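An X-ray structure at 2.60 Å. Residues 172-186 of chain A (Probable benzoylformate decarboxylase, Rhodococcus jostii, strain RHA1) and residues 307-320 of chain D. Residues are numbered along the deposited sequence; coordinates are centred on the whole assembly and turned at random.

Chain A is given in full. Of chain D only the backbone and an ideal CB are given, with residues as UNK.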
# COMPACT_ATOMS: atom_id res chain seq x y z
N PRO A 172 22.35 2.95 23.97
CA PRO A 172 23.31 3.94 24.48
C PRO A 172 23.08 5.42 24.14
O PRO A 172 23.26 6.23 25.03
CB PRO A 172 24.62 3.47 23.82
CG PRO A 172 24.48 1.97 23.75
CD PRO A 172 23.00 1.71 23.54
N GLU A 173 22.67 5.74 22.90
CA GLU A 173 22.76 7.08 22.28
C GLU A 173 21.49 7.91 22.49
O GLU A 173 21.11 8.63 21.54
CB GLU A 173 23.06 6.89 20.79
CG GLU A 173 24.55 6.70 20.48
CD GLU A 173 25.42 7.93 20.68
OE1 GLU A 173 26.58 7.73 21.08
OE2 GLU A 173 24.94 9.08 20.48
N SER A 174 20.93 7.91 23.71
CA SER A 174 19.54 8.35 23.99
C SER A 174 19.49 9.77 24.61
O SER A 174 18.44 10.42 24.46
CB SER A 174 18.82 7.32 24.85
OG SER A 174 18.61 6.10 24.14
N ALA A 175 20.57 10.22 25.28
CA ALA A 175 20.72 11.62 25.76
C ALA A 175 20.70 12.56 24.55
O ALA A 175 20.19 13.73 24.68
CB ALA A 175 22.01 11.74 26.54
N GLY A 176 21.26 12.04 23.44
CA GLY A 176 21.30 12.62 22.08
C GLY A 176 19.92 13.00 21.56
O GLY A 176 19.75 14.17 21.15
N LEU A 177 18.97 12.05 21.59
CA LEU A 177 17.56 12.22 21.15
C LEU A 177 16.92 13.42 21.87
O LEU A 177 16.31 14.22 21.17
CB LEU A 177 16.72 10.98 21.50
CG LEU A 177 16.42 9.97 20.39
CD1 LEU A 177 15.25 9.09 20.80
CD2 LEU A 177 16.12 10.61 19.06
N LEU A 178 16.97 13.47 23.21
CA LEU A 178 16.31 14.53 24.02
C LEU A 178 16.68 15.91 23.50
O LEU A 178 15.77 16.76 23.42
CB LEU A 178 16.75 14.44 25.48
CG LEU A 178 15.76 13.80 26.45
CD1 LEU A 178 15.88 12.26 26.45
CD2 LEU A 178 15.96 14.40 27.85
N ALA A 179 17.97 16.12 23.26
CA ALA A 179 18.59 17.42 22.92
C ALA A 179 18.03 17.95 21.59
O ALA A 179 18.10 19.18 21.39
CB ALA A 179 20.09 17.23 22.87
N ARG A 180 17.51 17.05 20.74
CA ARG A 180 17.15 17.34 19.31
C ARG A 180 16.06 18.40 19.27
O ARG A 180 15.11 18.30 20.07
CB ARG A 180 16.63 16.11 18.55
CG ARG A 180 17.69 15.05 18.27
CD ARG A 180 17.60 14.36 16.93
NE ARG A 180 17.73 15.37 15.89
CZ ARG A 180 16.94 15.49 14.84
NH1 ARG A 180 15.98 14.61 14.59
NH2 ARG A 180 17.13 16.51 14.02
N GLU A 181 16.23 19.38 18.40
CA GLU A 181 15.18 20.32 17.93
C GLU A 181 15.12 20.27 16.39
O GLU A 181 16.15 19.88 15.78
CB GLU A 181 15.49 21.75 18.40
CG GLU A 181 15.57 21.93 19.90
CD GLU A 181 16.60 22.96 20.35
OE1 GLU A 181 16.29 24.15 20.22
OE2 GLU A 181 17.71 22.56 20.78
N VAL A 182 13.98 20.62 15.78
CA VAL A 182 13.84 20.81 14.31
C VAL A 182 13.09 22.11 14.10
O VAL A 182 11.95 22.15 14.46
CB VAL A 182 13.05 19.66 13.64
CG1 VAL A 182 12.81 19.96 12.18
CG2 VAL A 182 13.71 18.30 13.80
N HIS A 183 13.69 23.13 13.50
CA HIS A 183 13.02 24.42 13.20
C HIS A 183 12.71 24.51 11.69
O HIS A 183 13.53 24.02 10.89
CB HIS A 183 13.90 25.60 13.64
CG HIS A 183 14.49 25.42 14.99
ND1 HIS A 183 13.70 25.21 16.11
CD2 HIS A 183 15.77 25.43 15.41
CE1 HIS A 183 14.48 25.09 17.17
NE2 HIS A 183 15.76 25.21 16.76
N SER A 184 11.59 25.12 11.31
CA SER A 184 11.26 25.51 9.92
C SER A 184 11.70 26.96 9.69
O SER A 184 11.38 27.79 10.54
CB SER A 184 9.79 25.37 9.68
OG SER A 184 9.36 24.09 10.04
N ALA A 185 12.38 27.26 8.57
CA ALA A 185 12.39 28.60 7.94
C ALA A 185 11.02 29.25 8.18
O ALA A 185 10.01 28.72 7.64
CB ALA A 185 12.68 28.52 6.45
N ALA A 186 10.97 30.33 8.99
CA ALA A 186 9.75 31.13 9.30
C ALA A 186 9.74 32.43 8.46
O ALA A 186 9.30 33.47 9.01
CB ALA A 186 9.64 31.40 10.79
N UNK D 307 14.83 14.07 6.28
CA UNK D 307 16.23 14.03 6.77
C UNK D 307 16.28 14.65 8.16
O UNK D 307 16.89 14.03 9.01
CB UNK D 307 17.18 14.77 5.82
N UNK D 308 15.66 15.81 8.39
CA UNK D 308 15.77 16.48 9.70
C UNK D 308 15.04 15.64 10.78
O UNK D 308 15.56 15.45 11.84
CB UNK D 308 15.18 17.89 9.63
N UNK D 309 13.87 15.10 10.49
CA UNK D 309 13.05 14.30 11.44
C UNK D 309 13.76 13.01 11.84
O UNK D 309 13.72 12.69 13.04
CB UNK D 309 11.69 13.96 10.82
N UNK D 310 14.33 12.27 10.89
CA UNK D 310 14.81 10.89 11.16
C UNK D 310 16.25 10.89 11.69
O UNK D 310 16.69 9.81 12.14
CB UNK D 310 14.73 10.04 9.89
N UNK D 311 16.97 12.01 11.67
CA UNK D 311 18.33 12.08 12.28
C UNK D 311 18.24 11.57 13.72
O UNK D 311 17.29 11.89 14.44
CB UNK D 311 18.89 13.50 12.25
N UNK D 312 19.22 10.76 14.15
CA UNK D 312 19.29 10.29 15.53
C UNK D 312 19.92 11.28 16.53
O UNK D 312 19.72 11.10 17.71
CB UNK D 312 20.08 8.98 15.56
N UNK D 313 20.65 12.29 16.06
CA UNK D 313 21.10 13.42 16.94
C UNK D 313 21.05 14.71 16.13
O UNK D 313 20.88 14.62 14.89
CB UNK D 313 22.51 13.19 17.48
N UNK D 314 21.20 15.83 16.83
CA UNK D 314 21.50 17.17 16.29
C UNK D 314 20.32 18.14 16.32
O UNK D 314 19.15 17.70 16.45
CB UNK D 314 21.99 17.04 14.85
N UNK D 315 20.64 19.44 16.23
CA UNK D 315 19.68 20.56 16.04
C UNK D 315 19.55 20.87 14.54
O UNK D 315 20.46 21.46 13.99
CB UNK D 315 20.13 21.81 16.80
N UNK D 316 18.46 20.50 13.89
CA UNK D 316 18.22 20.71 12.44
C UNK D 316 17.46 22.02 12.18
O UNK D 316 16.61 22.40 12.98
CB UNK D 316 17.43 19.53 11.86
N UNK D 317 17.75 22.65 11.03
CA UNK D 317 17.06 23.79 10.39
C UNK D 317 16.59 23.36 8.99
O UNK D 317 17.43 23.00 8.18
CB UNK D 317 17.98 25.01 10.30
N UNK D 318 15.29 23.32 8.75
CA UNK D 318 14.74 22.86 7.46
C UNK D 318 14.55 24.12 6.66
O UNK D 318 13.72 24.89 7.03
CB UNK D 318 13.44 22.07 7.61
N UNK D 319 15.39 24.34 5.66
CA UNK D 319 15.48 25.61 4.91
C UNK D 319 16.22 25.36 3.59
O UNK D 319 16.90 24.34 3.46
CB UNK D 319 16.19 26.69 5.73
N UNK D 320 16.11 26.25 2.60
CA UNK D 320 16.85 26.08 1.34
C UNK D 320 18.36 26.24 1.58
O UNK D 320 18.78 27.18 2.23
CB UNK D 320 16.37 27.09 0.30

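At 307 the ideal CB has nothing of chain A within 5.5 Å, so this contact constrains it little; it is Glu D307. At 308 the CB points sideways, 4.1 Å from Val A182 CG1, while the backbone O accepts from Arg A180 NH1 and NH2, both at 2.9 Å. A small apolar group fits beside the valine, and Ala D308 supplies it. At 309 and 310 the CB points away; the residues are Ala D309 and Arg D310.

Position 311 leaves helical angles (-52/138). Its CB lies 3.8 Å from Arg A180 CZ, over one face of the guanidinium, which favours a compact side chain. Ala D311 lays its methyl there. At 312 the CB points away and phi -82 is compatible with proline; it is Pro D312.

At 313 the CB also points away, yet it sits 4.7 Å from Gly A176 O, and the bare glycine leaves room for an apolar branch; valine, isoleucine or leucine are plausible. Ile D313 places CG2 3.5 Å from Gly A176 CA. Phi of 108 at 314 favours glycine by itself, and the position is Gly D314, whose O accepts from Arg A180 NE at 2.8 Å.

Strand 315-318 runs parallel to strand 181-184, with axes 17° apart. At 315 the CB shares a sheet face with Glu A181 and His A183; the acid argues for a basic or neutral polar group, the imidazole also admits an acid. The residue is Glu D315: its OE2 lies 3.5 Å from His A183 NE2, but also 3.3 Å from Glu A181 OE1, a close pair of like charges.

At 316 the CB is 3.7 Å from Arg A180 NH2 and 4.4 Å from Val A182 CG2, so little space remains and a small residue suits. Ala D316 donates N to Glu A181 O (3.0 Å) and accepts at O from His A183 N (3.1 Å).

Position 317 returns to the His A183 face, where an aromatic or long aliphatic group could meet the imidazole. Tyr D317 receives the histidine edge on its ring face, centroids 5.0 Å apart and planes at 60°.

At 318 the CB lies 5.1 Å from Val A182 CG1, inviting a beta-branched or other apolar residue. Val D318 brings CG2 to 3.8 Å from that CG1, and its N donates to His A183 O (2.9 Å).

At 319 the CB is 4.0 Å from Ala A185 CB, suiting a small apolar group: Ala D319. Position 320 is permissive; it is Pro D320.

Chain D (307-320) EAARAPIGEAYVAP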
# COMPACT_ATOMS: atom_id res chain seq x y z
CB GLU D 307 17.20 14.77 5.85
CG GLU D 307 17.63 13.98 4.61
CD GLU D 307 18.39 14.75 3.55
OE1 GLU D 307 19.09 15.76 3.94
OE2 GLU D 307 18.28 14.35 2.33
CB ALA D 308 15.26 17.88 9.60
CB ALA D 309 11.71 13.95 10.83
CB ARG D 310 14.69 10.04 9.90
CG ARG D 310 15.84 10.18 8.93
CD ARG D 310 15.51 9.30 7.75
NE ARG D 310 16.59 9.43 6.78
CZ ARG D 310 16.53 10.12 5.63
NH1 ARG D 310 15.41 10.73 5.26
NH2 ARG D 310 17.60 10.17 4.87
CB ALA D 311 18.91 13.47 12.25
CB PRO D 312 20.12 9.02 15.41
CG PRO D 312 21.10 9.35 14.31
CD PRO D 312 20.31 10.20 13.32
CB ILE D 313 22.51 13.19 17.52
CG1 ILE D 313 23.46 12.58 16.50
CG2 ILE D 313 22.48 12.37 18.80
CD1 ILE D 313 23.65 13.41 15.26
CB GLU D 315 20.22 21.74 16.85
CG GLU D 315 19.52 23.05 16.55
CD GLU D 315 19.83 24.19 17.50
OE1 GLU D 315 21.00 24.65 17.53
OE2 GLU D 315 18.90 24.60 18.23
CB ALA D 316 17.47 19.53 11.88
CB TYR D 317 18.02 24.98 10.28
CG TYR D 317 18.34 25.60 11.61
CD1 TYR D 317 19.30 25.06 12.45
CD2 TYR D 317 17.61 26.68 12.06
CE1 TYR D 317 19.57 25.64 13.69
CE2 TYR D 317 17.86 27.26 13.30
CZ TYR D 317 18.84 26.74 14.12
OH TYR D 317 19.04 27.36 15.33
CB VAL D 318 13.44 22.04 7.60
CG1 VAL D 318 13.02 21.44 6.28
CG2 VAL D 318 13.57 20.95 8.62
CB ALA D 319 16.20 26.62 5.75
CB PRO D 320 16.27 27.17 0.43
CG PRO D 320 14.97 27.59 1.14
CD PRO D 320 15.28 27.46 2.62
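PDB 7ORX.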